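PDB 3MCZ: O-methyltransferase from Burkholderia thailandensis, which probably transfers a methyl group from S-adenosylmethionine to an oxygen atom of an acceptor molecule, and probably works as a dimer. Local coordinates for residues R181-L186 against T192-V197; V252-C257 against R267-H272; H272-V277 against R327-A332; P320-V325 against T342-Q347. All coordinates share one frame; numbering follows the deposited sequence.

Interaction 1: R181-L186 against T192-V197; sequences RTVIDL and TYLAQV
Leu194 reaches out from the first turn of its helix and lies alongside Val183 and Asp185 of the strand, its side chain running counter to both. The apolar half of the contact is a methyl pair, with Leu194 CD1 resting 3.6 Å from Val183 CG1. The side chain of Val183 leaves the strand on the helix side, and a chi1 of -176° sets CG1, opposite the backbone N, against the leucine. Two residues further along the strand the polar half begins: the Asp185 carboxylate passes beside the root of Leu194, OD2 lying 3.6 Å from Leu194 CB. A water links that oxygen to the helix start, at 2.5 Å from Asp185 OD2 and, in a weak bond, 3.3 Å from Tyr193 N. Strand 182-186, the turn after it and helix 192-200 open a beta-alpha-beta unit completed by strand 205-210. In class I methyltransferases the glycine-rich turn at this place belongs to the S-adenosylmethionine site, which is consistent with the sequence here. Leu194 also touches Ile208, and Met253 packs on Val183 and Asp185. With its carboxylate set at the amino end of a helix, Asp185 probably has its negative charge eased by the helix dipole, while Val183 and Leu194 keep the interior beside it oily.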
loop_
_atom_site.group_PDB
_atom_site.type_symbol
_atom_site.label_atom_id
_atom_site.label_comp_id
_atom_site.label_asym_id
_atom_site.label_seq_id
_atom_site.Cartn_x
_atom_site.Cartn_y
_atom_site.Cartn_z
ATOM N N ARG A 181 -45.611 6.129 2.904
ATOM C CA ARG A 181 -45.908 6.712 1.600
ATOM C C ARG A 181 -44.823 7.597 1.069
ATOM O O ARG A 181 -44.658 7.694 -0.129
ATOM C CB ARG A 181 -47.197 7.530 1.676
ATOM C CG ARG A 181 -48.414 6.700 1.929
ATOM C CD ARG A 181 -48.630 5.644 0.840
ATOM N NE ARG A 181 -48.782 6.188 -0.527
ATOM C CZ ARG A 181 -49.920 6.671 -1.036
ATOM N NH1 ARG A 181 -51.044 6.707 -0.314
ATOM N NH2 ARG A 181 -49.932 7.136 -2.278
ATOM N N THR A 182 -44.109 8.285 1.959
ATOM C CA THR A 182 -43.111 9.248 1.532
ATOM C C THR A 182 -41.787 9.034 2.243
ATOM O O THR A 182 -41.750 8.639 3.423
ATOM C CB THR A 182 -43.555 10.689 1.808
ATOM O OG1 THR A 182 -43.903 10.818 3.198
ATOM C CG2 THR A 182 -44.759 11.078 0.885
ATOM N N VAL A 183 -40.722 9.292 1.486
ATOM C CA VAL A 183 -39.351 9.149 1.919
ATOM C C VAL A 183 -38.527 10.381 1.512
ATOM O O VAL A 183 -38.610 10.867 0.372
ATOM C CB VAL A 183 -38.656 7.922 1.258
ATOM C CG1 VAL A 183 -37.220 7.733 1.833
ATOM C CG2 VAL A 183 -39.455 6.677 1.397
ATOM N N ILE A 184 -37.682 10.839 2.421
ATOM C CA ILE A 184 -36.692 11.862 2.150
ATOM C C ILE A 184 -35.282 11.264 2.365
ATOM O O ILE A 184 -35.002 10.713 3.433
ATOM C CB ILE A 184 -36.946 13.075 3.052
ATOM C CG1 ILE A 184 -38.195 13.804 2.607
ATOM C CG2 ILE A 184 -35.751 13.986 3.084
ATOM C CD1 ILE A 184 -38.576 14.983 3.474
ATOM N N ASP A 185 -34.433 11.329 1.332
ATOM C CA ASP A 185 -33.033 10.825 1.369
ATOM C C ASP A 185 -32.092 12.047 1.482
ATOM O O ASP A 185 -31.850 12.776 0.500
ATOM C CB ASP A 185 -32.745 10.022 0.083
ATOM C CG ASP A 185 -31.495 9.129 0.170
ATOM O OD1 ASP A 185 -30.910 8.940 1.281
ATOM O OD2 ASP A 185 -31.106 8.583 -0.904
ATOM N N LEU A 186 -31.571 12.264 2.675
ATOM C CA LEU A 186 -30.765 13.431 2.970
ATOM C C LEU A 186 -29.304 13.153 2.565
ATOM O O LEU A 186 -28.719 12.151 2.961
ATOM C CB LEU A 186 -30.871 13.806 4.449
ATOM C CG LEU A 186 -32.255 14.239 4.996
ATOM C CD1 LEU A 186 -32.193 14.301 6.545
ATOM C CD2 LEU A 186 -32.773 15.554 4.395
ATOM N N THR A 192 -28.793 5.462 -4.649
ATOM C CA THR A 192 -29.090 4.062 -4.879
ATOM C C THR A 192 -30.019 3.511 -3.794
ATOM O O THR A 192 -30.860 2.673 -4.101
ATOM C CB THR A 192 -27.795 3.216 -5.022
ATOM O OG1 THR A 192 -27.023 3.749 -6.112
ATOM C CG2 THR A 192 -28.111 1.803 -5.339
ATOM N N TYR A 193 -29.892 3.981 -2.553
ATOM C CA TYR A 193 -30.773 3.473 -1.496
ATOM C C TYR A 193 -32.224 3.858 -1.821
ATOM O O TYR A 193 -33.110 3.011 -1.805
ATOM C CB TYR A 193 -30.405 3.994 -0.117
ATOM C CG TYR A 193 -29.040 3.538 0.418
ATOM C CD1 TYR A 193 -27.867 4.238 0.103
ATOM C CD2 TYR A 193 -28.935 2.435 1.241
ATOM C CE1 TYR A 193 -26.632 3.827 0.592
ATOM C CE2 TYR A 193 -27.702 2.000 1.731
ATOM C CZ TYR A 193 -26.548 2.705 1.408
ATOM O OH TYR A 193 -25.317 2.288 1.904
ATOM N N LEU A 194 -32.455 5.121 -2.136
ATOM C CA LEU A 194 -33.827 5.564 -2.387
ATOM C C LEU A 194 -34.446 4.862 -3.580
ATOM O O LEU A 194 -35.584 4.411 -3.510
ATOM C CB LEU A 194 -33.869 7.062 -2.593
ATOM C CG LEU A 194 -35.283 7.602 -2.811
ATOM C CD1 LEU A 194 -36.135 7.363 -1.549
ATOM C CD2 LEU A 194 -35.247 9.052 -3.152
ATOM N N ALA A 195 -33.686 4.766 -4.676
ATOM C CA ALA A 195 -34.169 4.152 -5.885
ATOM C C ALA A 195 -34.556 2.694 -5.642
ATOM O O ALA A 195 -35.606 2.244 -6.104
ATOM C CB ALA A 195 -33.107 4.264 -7.009
ATOM N N GLN A 196 -33.718 1.947 -4.923
ATOM C CA GLN A 196 -33.986 0.536 -4.707
ATOM C C GLN A 196 -35.179 0.358 -3.772
ATOM O O GLN A 196 -35.951 -0.583 -3.927
ATOM C CB GLN A 196 -32.753 -0.178 -4.155
ATOM C CG GLN A 196 -31.743 -0.540 -5.219
ATOM C CD GLN A 196 -31.898 -1.968 -5.691
ATOM O OE1 GLN A 196 -31.099 -2.838 -5.340
ATOM N NE2 GLN A 196 -32.933 -2.225 -6.474
ATOM N N VAL A 197 -35.311 1.260 -2.811
ATOM C CA VAL A 197 -36.442 1.273 -1.883
ATOM C C VAL A 197 -37.733 1.527 -2.696
ATOM O O VAL A 197 -38.686 0.793 -2.557
ATOM C CB VAL A 197 -36.279 2.362 -0.784
ATOM C CG1 VAL A 197 -37.590 2.543 0.004
ATOM C CG2 VAL A 197 -35.111 1.996 0.216
HETATM O O HOH W 1 -29.167 7.082 -1.571
#

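Interaction 2: V252-C257 against R267-H272; sequences VMLNDC and REVIGH
His272 N bonds to Glu268 O at 3.0 Å, part of the regular helical turn that presents Val269 and Ile270 to Leu254 of the neighbouring strand. No polar bond spans the gap itself; the two elements meet through methyl groups. Both ends of the Leu254 fork face the same branch of Val269: CD2 comes to 3.7 Å from Val269 CG1, and CD1 to 4.1 Å from that same Val269 CG1. Leu254 holds its fork there with a first torsion of -89°, well away from the usual -60°, and CG then lies on the far side from the carbonyl carbon. The valine side chain is set at a slant to the leucine, so the two do not run alongside. Strand 251-255, helix 263-275 and strand 281-288 form a beta-alpha-beta crossover of the Rossmann-like methyltransferase domain, and this contact ties the first strand to the helix that lies over it. Ile270 adds a looser touch, its CG1 lying 4.4 Å from Leu254 CD1. Beneath the helix, Leu254 also rests on Leu186 and Ile285 of the two flanking strands. Val269 also touches Leu239, and Glu268 OE1 makes a salt bridge with Arg264 NH1.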
loop_
_atom_site.group_PDB
_atom_site.type_symbol
_atom_site.label_atom_id
_atom_site.label_comp_id
_atom_site.label_asym_id
_atom_site.label_seq_id
_atom_site.Cartn_x
_atom_site.Cartn_y
_atom_site.Cartn_z
ATOM N N VAL A 252 -37.140 9.136 6.786
ATOM C CA VAL A 252 -36.086 10.085 6.462
ATOM C C VAL A 252 -34.782 9.314 6.584
ATOM O O VAL A 252 -34.579 8.595 7.549
ATOM C CB VAL A 252 -36.111 11.305 7.433
ATOM C CG1 VAL A 252 -34.936 12.269 7.175
ATOM C CG2 VAL A 252 -37.494 12.016 7.362
HETATM N N MSE A 253 -33.885 9.441 5.606
HETATM C CA MSE A 253 -32.663 8.652 5.638
HETATM C C MSE A 253 -31.427 9.552 5.642
HETATM O O MSE A 253 -31.377 10.512 4.902
HETATM C CB MSE A 253 -32.599 7.711 4.432
HETATM C CG MSE A 253 -33.804 6.865 4.249
HETATM SE SE MSE A 253 -33.574 5.450 2.955
HETATM C CE MSE A 253 -33.557 6.472 1.393
ATOM N N LEU A 254 -30.461 9.170 6.466
ATOM C CA LEU A 254 -29.115 9.725 6.532
ATOM C C LEU A 254 -28.147 8.558 6.369
ATOM O O LEU A 254 -27.677 8.003 7.353
ATOM C CB LEU A 254 -28.869 10.330 7.902
ATOM C CG LEU A 254 -29.219 11.774 8.177
ATOM C CD1 LEU A 254 -29.046 12.028 9.681
ATOM C CD2 LEU A 254 -28.355 12.788 7.321
ATOM N N ASN A 255 -27.846 8.171 5.139
ATOM C CA ASN A 255 -27.122 6.921 4.936
ATOM C C ASN A 255 -25.653 7.188 4.665
ATOM O O ASN A 255 -25.336 7.845 3.683
ATOM C CB ASN A 255 -27.734 6.147 3.772
ATOM C CG ASN A 255 -29.118 5.617 4.094
ATOM O OD1 ASN A 255 -30.004 5.616 3.235
ATOM N ND2 ASN A 255 -29.317 5.194 5.345
ATOM N N ASP A 256 -24.773 6.732 5.575
ATOM C CA ASP A 256 -23.327 6.677 5.328
ATOM C C ASP A 256 -22.821 8.061 4.941
ATOM O O ASP A 256 -22.074 8.185 3.965
ATOM C CB ASP A 256 -23.070 5.643 4.213
ATOM C CG ASP A 256 -21.629 5.128 4.140
ATOM O OD1 ASP A 256 -20.874 5.189 5.135
ATOM O OD2 ASP A 256 -21.277 4.605 3.044
ATOM N N CYS A 257 -23.212 9.088 5.720
ATOM C CA CYS A 257 -22.866 10.497 5.456
ATOM C C CYS A 257 -22.553 11.346 6.686
ATOM O O CYS A 257 -22.038 12.459 6.549
ATOM C CB CYS A 257 -23.977 11.193 4.670
ATOM S SG CYS A 257 -25.565 11.266 5.599
ATOM N N ARG A 267 -24.640 16.631 15.275
ATOM C CA ARG A 267 -25.782 16.730 16.218
ATOM C C ARG A 267 -26.889 17.599 15.625
ATOM O O ARG A 267 -28.038 17.254 15.714
ATOM C CB ARG A 267 -25.329 17.258 17.584
ATOM C CG ARG A 267 -26.447 17.419 18.596
ATOM C CD ARG A 267 -25.940 18.015 19.897
ATOM N NE ARG A 267 -25.200 17.043 20.696
ATOM C CZ ARG A 267 -25.772 16.101 21.455
ATOM N NH1 ARG A 267 -27.091 15.952 21.491
ATOM N NH2 ARG A 267 -25.011 15.265 22.143
ATOM N N GLU A 268 -26.537 18.712 14.976
ATOM C CA GLU A 268 -27.535 19.557 14.345
ATOM C C GLU A 268 -28.256 18.896 13.181
ATOM O O GLU A 268 -29.465 19.080 13.036
ATOM C CB GLU A 268 -26.898 20.864 13.875
ATOM C CG GLU A 268 -26.528 21.732 15.071
ATOM C CD GLU A 268 -25.602 22.878 14.735
ATOM O OE1 GLU A 268 -24.916 22.847 13.681
ATOM O OE2 GLU A 268 -25.533 23.798 15.581
ATOM N N VAL A 269 -27.523 18.139 12.369
ATOM C CA VAL A 269 -28.089 17.445 11.204
ATOM C C VAL A 269 -29.065 16.373 11.657
ATOM O O VAL A 269 -30.110 16.212 11.071
ATOM C CB VAL A 269 -27.008 16.814 10.360
ATOM C CG1 VAL A 269 -27.610 15.835 9.289
ATOM C CG2 VAL A 269 -26.202 17.931 9.667
ATOM N N ILE A 270 -28.693 15.636 12.689
ATOM C CA ILE A 270 -29.541 14.575 13.233
ATOM C C ILE A 270 -30.828 15.190 13.765
ATOM O O ILE A 270 -31.915 14.695 13.490
ATOM C CB ILE A 270 -28.824 13.775 14.325
ATOM C CG1 ILE A 270 -27.691 12.956 13.718
ATOM C CG2 ILE A 270 -29.804 12.837 15.037
ATOM C CD1 ILE A 270 -26.705 12.422 14.739
ATOM N N GLY A 271 -30.721 16.284 14.519
ATOM C CA GLY A 271 -31.909 16.978 14.978
ATOM C C GLY A 271 -32.864 17.468 13.895
ATOM O O GLY A 271 -34.083 17.317 14.004
ATOM N N HIS A 272 -32.306 18.071 12.858
ATOM C CA HIS A 272 -33.104 18.560 11.752
ATOM C C HIS A 272 -33.787 17.382 11.051
ATOM O O HIS A 272 -34.969 17.465 10.684
ATOM C CB HIS A 272 -32.217 19.271 10.746
ATOM C CG HIS A 272 -31.609 20.540 11.257
ATOM N ND1 HIS A 272 -30.421 21.040 10.769
ATOM C CD2 HIS A 272 -32.017 21.401 12.212
ATOM C CE1 HIS A 272 -30.120 22.158 11.407
ATOM N NE2 HIS A 272 -31.064 22.387 12.300
#

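Interaction 3: H272-V277 against R327-A332; sequences HAAGLV and RDAGLA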
loop_
_atom_site.group_PDB
_atom_site.type_symbol
_atom_site.label_atom_id
_atom_site.label_comp_id
_atom_site.label_asym_id
_atom_site.label_seq_id
_atom_site.Cartn_x
_atom_site.Cartn_y
_atom_site.Cartn_z
ATOM N N HIS A 272 -32.306 18.071 12.858
ATOM C CA HIS A 272 -33.104 18.560 11.752
ATOM C C HIS A 272 -33.787 17.382 11.051
ATOM O O HIS A 272 -34.969 17.465 10.684
ATOM C CB HIS A 272 -32.217 19.271 10.746
ATOM C CG HIS A 272 -31.609 20.540 11.257
ATOM N ND1 HIS A 272 -30.421 21.040 10.769
ATOM C CD2 HIS A 272 -32.017 21.401 12.212
ATOM C CE1 HIS A 272 -30.120 22.158 11.407
ATOM N NE2 HIS A 272 -31.064 22.387 12.300
ATOM N N ALA A 273 -33.028 16.316 10.854
ATOM C CA ALA A 273 -33.526 15.114 10.197
ATOM C C ALA A 273 -34.692 14.534 10.962
ATOM O O ALA A 273 -35.730 14.184 10.378
ATOM C CB ALA A 273 -32.427 14.053 10.058
ATOM N N ALA A 274 -34.500 14.428 12.267
ATOM C CA ALA A 274 -35.513 13.869 13.140
ATOM C C ALA A 274 -36.785 14.738 13.049
ATOM O O ALA A 274 -37.880 14.207 13.021
ATOM C CB ALA A 274 -35.007 13.802 14.553
ATOM N N GLY A 275 -36.623 16.058 12.983
ATOM C CA GLY A 275 -37.772 16.959 12.878
ATOM C C GLY A 275 -38.619 16.713 11.621
ATOM O O GLY A 275 -39.813 17.030 11.589
ATOM N N LEU A 276 -38.018 16.126 10.583
ATOM C CA LEU A 276 -38.774 15.820 9.353
ATOM C C LEU A 276 -39.664 14.573 9.475
ATOM O O LEU A 276 -40.551 14.377 8.637
ATOM C CB LEU A 276 -37.838 15.628 8.171
ATOM C CG LEU A 276 -36.988 16.783 7.625
ATOM C CD1 LEU A 276 -36.052 16.195 6.620
ATOM C CD2 LEU A 276 -37.913 17.787 6.991
ATOM N N VAL A 277 -39.432 13.747 10.491
ATOM C CA VAL A 277 -40.093 12.458 10.638
ATOM C C VAL A 277 -41.550 12.619 11.152
ATOM O O VAL A 277 -41.770 13.104 12.257
ATOM C CB VAL A 277 -39.333 11.522 11.599
ATOM C CG1 VAL A 277 -40.116 10.173 11.764
ATOM C CG2 VAL A 277 -37.867 11.272 11.118
ATOM N N ARG A 327 -32.038 9.586 20.372
ATOM C CA ARG A 327 -32.878 9.570 21.582
ATOM C C ARG A 327 -33.146 10.971 22.120
ATOM O O ARG A 327 -34.282 11.295 22.425
ATOM C CB ARG A 327 -32.264 8.726 22.699
ATOM C CG ARG A 327 -32.287 7.296 22.395
ATOM C CD ARG A 327 -31.989 6.425 23.630
ATOM N NE ARG A 327 -31.639 5.097 23.125
ATOM C CZ ARG A 327 -30.409 4.686 22.844
ATOM N NH1 ARG A 327 -29.347 5.437 23.116
ATOM N NH2 ARG A 327 -30.253 3.477 22.325
ATOM N N ASP A 328 -32.109 11.812 22.157
ATOM C CA ASP A 328 -32.248 13.202 22.610
ATOM C C ASP A 328 -33.269 13.940 21.754
ATOM O O ASP A 328 -33.924 14.840 22.253
ATOM C CB ASP A 328 -30.916 13.989 22.593
ATOM C CG ASP A 328 -29.921 13.539 23.668
ATOM O OD1 ASP A 328 -30.293 12.819 24.622
ATOM O OD2 ASP A 328 -28.724 13.882 23.522
ATOM N N ALA A 329 -33.417 13.547 20.489
ATOM C CA ALA A 329 -34.406 14.151 19.584
ATOM C C ALA A 329 -35.810 13.629 19.810
ATOM O O ALA A 329 -36.737 14.054 19.142
ATOM C CB ALA A 329 -33.978 13.991 18.098
ATOM N N GLY A 330 -35.981 12.722 20.767
ATOM C CA GLY A 330 -37.287 12.194 21.111
ATOM C C GLY A 330 -37.726 10.972 20.320
ATOM O O GLY A 330 -38.906 10.678 20.287
ATOM N N LEU A 331 -36.807 10.265 19.668
ATOM C CA LEU A 331 -37.168 9.074 18.899
ATOM C C LEU A 331 -36.712 7.821 19.646
ATOM O O LEU A 331 -35.728 7.859 20.370
ATOM C CB LEU A 331 -36.547 9.093 17.498
ATOM C CG LEU A 331 -36.828 10.295 16.596
ATOM C CD1 LEU A 331 -36.140 10.118 15.223
ATOM C CD2 LEU A 331 -38.315 10.512 16.417
ATOM N N ALA A 332 -37.456 6.732 19.511
ATOM C CA ALA A 332 -37.082 5.453 20.140
ATOM C C ALA A 332 -36.135 4.777 19.175
ATOM O O ALA A 332 -36.448 4.711 17.977
ATOM C CB ALA A 332 -38.329 4.575 20.349
#
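Ala274 CB sits against two residues at once, the methyl of Ala329 and one branch of Leu331. Ala274 CB is 3.7 Å from Ala329 CB and 3.9 Å from Leu331 CD1, so a single small side chain serves as the meeting point of the two segments. Leu331 gets there by an extended side chain: chi2 is -179°, which stretches the CA-CB-CG-CD1 path out straight, while CG lies opposite the carbonyl carbon and beside the backbone N. The alanines need no such adjustment, since each CB already points at the other segment, and the backbones come close, with Ala274 CA and Ala329 CA 6.5 Å apart. What brings Leu331 round after the helix is Gly330, whose positive phi of 89° marks the Schellman motif ending helix 319-328. One bond of that turn runs from Gly330 N to Arg327 O at 2.8 Å. In the partner segment Leu276 N bonds to Ala273 O at 3.0 Å and Val277 N to Ala274 O at 3.0 Å. Arg348 bonds to the carbonyls of Ala274 and Val277, so the chain just after strand 341-347 also meets this corner. Below it lies the sheet: Leu331 and Val277 both pack on Leu283 of strand 281-288, Ala273 rests on Leu254 of strand 251-255, and Ala332 starts the edge strand 332-338, paired with Gln347.

Interaction 4: P320-V325 against T342-Q347; sequences PWIAGV and TLLIGQ
Leu344 points from strand 341-347 into the turn of helix 319-328 formed by Ile322 and Ala323, a helix-on-sheet contact in the class I methyltransferase fold. That fold has strand order 3-2-1-4-5-7-6, and 341-347 is the antiparallel strand inserted between strands 281-288 and 332-338. Apolar packing carries the whole contact. Leu344 CD1 lies 3.5 Å from Ile322 CG2, its tightest approach, and 3.8 Å from the backbone at Ala323 N. The second helix residue meets both prongs of the fork: Ala323 CB is 4.2 Å from Leu344 CD1 and equally far from CD2. Ile322 can offer CG2 because this branch lies opposite its backbone N, whereas CG1 (chi1 -62°) turns beside that N. The isoleucine and leucine side chains slant across one another, so methyl meets methyl without either chain lying along the other. Around them, Ile322 also reaches Ile285 and Thr287, and Leu344 touches Val333 and Glu335 of the edge strand, so the leucine fills the interface between helix 319-328 and its own hairpin.

No hydrogen bond crosses between helix and strand; the polar groups bond within their own element or to neighbouring parts of the sheet. Gly324 N bonds to Pro320 O at 3.0 Å, as expected inside a helix. Leu344 pairs through its backbone with Ile285, and Thr342 OG1 joins Thr289 OG1. An aromatic contact is found on the helix side facing helix 263-275, where Trp321 packs against Arg267, and Val325 CG2 stands 3.8 Å above the indole plane, displaced toward the rim. At the end of the strand Gln347 NE2 makes a weak but nearly straight bond to Ile345 O, 3.4 Å long with an angle of 166° at the hydrogen.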
loop_
_atom_site.group_PDB
_atom_site.type_symbol
_atom_site.label_atom_id
_atom_site.label_comp_id
_atom_site.label_asym_id
_atom_site.label_seq_id
_atom_site.Cartn_x
_atom_site.Cartn_y
_atom_site.Cartn_z
ATOM N N PRO A 320 -22.764 4.509 19.557
ATOM C CA PRO A 320 -23.575 4.835 20.721
ATOM C C PRO A 320 -23.821 6.330 20.898
ATOM O O PRO A 320 -24.865 6.718 21.433
ATOM C CB PRO A 320 -22.760 4.290 21.911
ATOM C CG PRO A 320 -21.887 3.218 21.300
ATOM C CD PRO A 320 -21.546 3.774 19.935
ATOM N N TRP A 321 -22.881 7.163 20.457
ATOM C CA TRP A 321 -23.060 8.617 20.555
ATOM C C TRP A 321 -24.155 9.062 19.571
ATOM O O TRP A 321 -25.050 9.834 19.936
ATOM C CB TRP A 321 -21.752 9.361 20.272
ATOM C CG TRP A 321 -21.906 10.829 20.320
ATOM C CD1 TRP A 321 -21.862 11.625 21.418
ATOM C CD2 TRP A 321 -22.141 11.677 19.210
ATOM N NE1 TRP A 321 -22.068 12.937 21.057
ATOM C CE2 TRP A 321 -22.272 12.985 19.701
ATOM C CE3 TRP A 321 -22.299 11.450 17.848
ATOM C CZ2 TRP A 321 -22.505 14.078 18.867
ATOM C CZ3 TRP A 321 -22.518 12.551 17.014
ATOM C CH2 TRP A 321 -22.604 13.843 17.534
ATOM N N ILE A 322 -24.084 8.563 18.340
ATOM C CA ILE A 322 -25.146 8.834 17.360
ATOM C C ILE A 322 -26.518 8.393 17.913
ATOM O O ILE A 322 -27.496 9.140 17.848
ATOM C CB ILE A 322 -24.872 8.167 15.987
ATOM C CG1 ILE A 322 -23.573 8.724 15.386
ATOM C CG2 ILE A 322 -26.066 8.408 15.055
ATOM C CD1 ILE A 322 -22.980 7.947 14.117
ATOM N N ALA A 323 -26.581 7.181 18.457
ATOM C CA ALA A 323 -27.823 6.682 18.980
ATOM C C ALA A 323 -28.366 7.568 20.088
ATOM O O ALA A 323 -29.585 7.812 20.143
ATOM C CB ALA A 323 -27.679 5.208 19.449
ATOM N N GLY A 324 -27.491 8.083 20.960
ATOM C CA GLY A 324 -27.917 8.992 22.035
ATOM C C GLY A 324 -28.478 10.293 21.487
ATOM O O GLY A 324 -29.466 10.804 22.016
ATOM N N VAL A 325 -27.898 10.802 20.395
ATOM C CA VAL A 325 -28.431 12.022 19.771
ATOM C C VAL A 325 -29.859 11.816 19.226
ATOM O O VAL A 325 -30.761 12.642 19.423
ATOM C CB VAL A 325 -27.518 12.562 18.672
ATOM C CG1 VAL A 325 -28.163 13.811 18.068
ATOM C CG2 VAL A 325 -26.109 12.884 19.234
ATOM N N THR A 342 -23.725 -0.365 11.190
ATOM C CA THR A 342 -24.915 -0.374 12.005
ATOM C C THR A 342 -25.966 0.516 11.329
ATOM O O THR A 342 -25.690 1.665 10.962
ATOM C CB THR A 342 -24.623 0.149 13.444
ATOM O OG1 THR A 342 -23.644 -0.706 14.072
ATOM C CG2 THR A 342 -25.905 0.207 14.342
ATOM N N LEU A 343 -27.169 -0.016 11.234
ATOM C CA LEU A 343 -28.348 0.733 10.850
ATOM C C LEU A 343 -29.127 1.078 12.118
ATOM O O LEU A 343 -29.528 0.187 12.897
ATOM C CB LEU A 343 -29.203 -0.068 9.865
ATOM C CG LEU A 343 -30.476 0.644 9.379
ATOM C CD1 LEU A 343 -30.161 1.905 8.517
ATOM C CD2 LEU A 343 -31.330 -0.355 8.580
ATOM N N LEU A 344 -29.234 2.367 12.385
ATOM C CA LEU A 344 -30.018 2.869 13.504
ATOM C C LEU A 344 -31.354 3.309 12.957
ATOM O O LEU A 344 -31.419 3.935 11.883
ATOM C CB LEU A 344 -29.321 4.040 14.203
ATOM C CG LEU A 344 -27.970 3.737 14.858
ATOM C CD1 LEU A 344 -27.311 5.125 15.292
ATOM C CD2 LEU A 344 -28.138 2.802 16.041
ATOM N N ILE A 345 -32.417 2.952 13.677
ATOM C CA ILE A 345 -33.769 3.254 13.259
ATOM C C ILE A 345 -34.409 4.031 14.412
ATOM O O ILE A 345 -34.730 3.472 15.467
ATOM C CB ILE A 345 -34.550 1.947 12.903
ATOM C CG1 ILE A 345 -33.817 1.109 11.830
ATOM C CG2 ILE A 345 -36.008 2.230 12.421
ATOM C CD1 ILE A 345 -33.145 -0.191 12.383
ATOM N N GLY A 346 -34.619 5.312 14.209
ATOM C CA GLY A 346 -35.309 6.120 15.175
ATOM C C GLY A 346 -36.777 6.240 14.890
ATOM O O GLY A 346 -37.177 6.830 13.889
ATOM N N GLN A 347 -37.612 5.763 15.792
ATOM C CA GLN A 347 -39.032 5.693 15.508
ATOM C C GLN A 347 -39.793 6.766 16.295
ATOM O O GLN A 347 -39.588 6.896 17.506
ATOM C CB GLN A 347 -39.498 4.273 15.842
ATOM C CG GLN A 347 -38.530 3.174 15.214
ATOM C CD GLN A 347 -38.478 1.826 15.960
ATOM O OE1 GLN A 347 -39.483 1.124 16.067
ATOM N NE2 GLN A 347 -37.279 1.439 16.409
#

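In the fold
Opposite faces of one sheet are packed here: interaction 1 puts helix 192-200 on one, while interactions 2, 3 and 4 use helices 263-275 and 319-328 on the other. Interactions 1 and 2, with centres about 14 Å apart, are joined by the pairing of neighbouring strands, Ile184 O lying 2.8 Å from Met253 N. Interaction 2 is about 9 Å from interaction 3 and about 10 Å from interaction 4, centre to centre. The two helices meet directly, with Ile270 CG2 3.6 Å from Val325 CG1. By family analogy the S-adenosylmethionine site probably lies nearest interaction 1, whereas interactions 3 and 4 lie toward the sheet's other end, by strands 341-347 and 332-338.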